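Local coordinates for protein MdcD (PDB 5VIP) that probably serves as the beta subunit of a biotin-independent malonate decarboxylase, a carboxy-lyase with a crotonase-like carboxyltransferase fold, at residues L16-R21 with L73-G78. Numbering follows the deposited sequence.
Sequences LGARQR and LAAIEG
The amino-terminal end of helix 18-25 meets a carboxylate from the loop that follows strand 69-76 of the central sheet in this crotonase-like carboxyltransferase fold, a worked example of a helix start bound by a distant part of the chain. Gly17 holds the N-cap position and has no side-chain acceptor; Glu77 provides one. Its CG lies anti to the backbone N (chi1 -180°), and a bend at chi2 (54°) brings the carboxylate to the helix start. There Glu77 OE1 accepts the first amide of the helix, Ala18 N, at 2.9 Å, nearly straight (170°), with the donor above the carboxylate plane. Water 1 donates a hydrogen bond to Glu77 OE1 (2.6 Å) and accepts from Arg19 N, carrying the contact to the next amide; the helix end probably stabilises the negative charge. Alongside, the Ala18 methyl points at the strand and meets Ala75, CB to CB 4.0 Å, and Ala18 CB also lies 3.7 Å from Ile76 O. Gln20 OE1 accepts from Gly17 N at 2.9 Å, and just before the helix Leu16 O accepts from Arg21 NE, 2.8 Å away and above the carbonyl plane. Arg21 touches Leu115 of strand 111-115, its NH2 bonds to Gly155 O, and Arg19 pairs with Glu33; Ile76 turns from the helix toward Ile93 of helix 87-105, so strand 69-76 runs between the two helices.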
# COMPACT_ATOMS: atom_id res chain seq x y z
N LEU B 16 12.27 19.03 -15.68
CA LEU B 16 13.15 19.14 -14.52
C LEU B 16 13.42 17.78 -13.90
O LEU B 16 12.56 16.89 -13.93
CB LEU B 16 12.53 20.06 -13.47
CG LEU B 16 12.20 21.48 -13.92
CD1 LEU B 16 11.61 22.30 -12.78
CD2 LEU B 16 13.44 22.16 -14.47
N GLY B 17 14.63 17.60 -13.35
CA GLY B 17 14.94 16.39 -12.60
C GLY B 17 14.26 16.51 -11.26
O GLY B 17 13.73 17.59 -10.93
N ALA B 18 14.28 15.44 -10.46
CA ALA B 18 13.57 15.42 -9.18
C ALA B 18 14.05 16.51 -8.22
O ALA B 18 13.24 17.14 -7.55
CB ALA B 18 13.72 14.06 -8.52
N ARG B 19 15.36 16.71 -8.15
CA ARG B 19 15.92 17.69 -7.23
C ARG B 19 15.55 19.11 -7.67
O ARG B 19 15.21 19.96 -6.85
CB ARG B 19 17.44 17.50 -7.11
CG ARG B 19 18.12 18.36 -6.05
CD ARG B 19 19.60 17.98 -5.87
NE ARG B 19 19.75 16.79 -5.02
CZ ARG B 19 19.98 15.57 -5.47
NH1 ARG B 19 20.10 15.35 -6.78
NH2 ARG B 19 20.11 14.56 -4.62
N GLN B 20 15.59 19.35 -8.97
CA GLN B 20 15.16 20.65 -9.48
C GLN B 20 13.67 20.88 -9.26
O GLN B 20 13.26 21.99 -8.95
CB GLN B 20 15.46 20.76 -10.97
CG GLN B 20 16.93 20.75 -11.30
CD GLN B 20 17.15 20.60 -12.78
OE1 GLN B 20 16.53 19.75 -13.42
NE2 GLN B 20 18.01 21.44 -13.35
N ARG B 21 12.86 19.85 -9.44
CA ARG B 21 11.42 19.99 -9.17
C ARG B 21 11.19 20.40 -7.71
O ARG B 21 10.37 21.28 -7.42
CB ARG B 21 10.68 18.69 -9.47
CG ARG B 21 10.62 18.34 -10.96
CD ARG B 21 9.95 16.99 -11.18
NE ARG B 21 10.10 16.55 -12.56
CZ ARG B 21 9.35 15.63 -13.16
NH1 ARG B 21 8.37 15.03 -12.50
NH2 ARG B 21 9.58 15.32 -14.43
N LEU B 73 9.21 17.50 1.42
CA LEU B 73 8.95 17.11 0.05
C LEU B 73 9.76 15.85 -0.21
O LEU B 73 10.95 15.83 0.10
CB LEU B 73 9.36 18.25 -0.91
CG LEU B 73 8.88 18.29 -2.35
CD1 LEU B 73 8.98 19.71 -2.91
CD2 LEU B 73 9.70 17.33 -3.20
N ALA B 74 9.13 14.79 -0.70
CA ALA B 74 9.88 13.64 -1.16
C ALA B 74 9.65 13.51 -2.65
O ALA B 74 8.51 13.47 -3.11
CB ALA B 74 9.46 12.35 -0.41
N ALA B 75 10.74 13.46 -3.42
CA ALA B 75 10.67 13.37 -4.87
C ALA B 75 11.50 12.19 -5.36
O ALA B 75 12.68 12.09 -5.05
CB ALA B 75 11.15 14.65 -5.52
N ILE B 76 10.87 11.30 -6.11
CA ILE B 76 11.58 10.13 -6.64
C ILE B 76 12.15 10.47 -8.00
O ILE B 76 11.48 11.08 -8.84
CB ILE B 76 10.65 8.91 -6.73
CG1 ILE B 76 10.02 8.64 -5.36
CG2 ILE B 76 11.42 7.69 -7.24
CD1 ILE B 76 8.95 7.57 -5.35
N GLU B 77 13.41 10.13 -8.20
CA GLU B 77 14.06 10.36 -9.48
C GLU B 77 13.78 9.19 -10.41
O GLU B 77 14.42 8.14 -10.32
CB GLU B 77 15.56 10.57 -9.30
CG GLU B 77 16.32 10.84 -10.60
CD GLU B 77 15.73 11.99 -11.41
OE1 GLU B 77 16.03 13.16 -11.07
OE2 GLU B 77 14.96 11.73 -12.37
N GLY B 78 12.81 9.38 -11.30
CA GLY B 78 12.42 8.34 -12.24
C GLY B 78 13.49 8.01 -13.26
O GLY B 78 13.44 6.96 -13.90
O HOH W 1 17.31 14.70 -9.43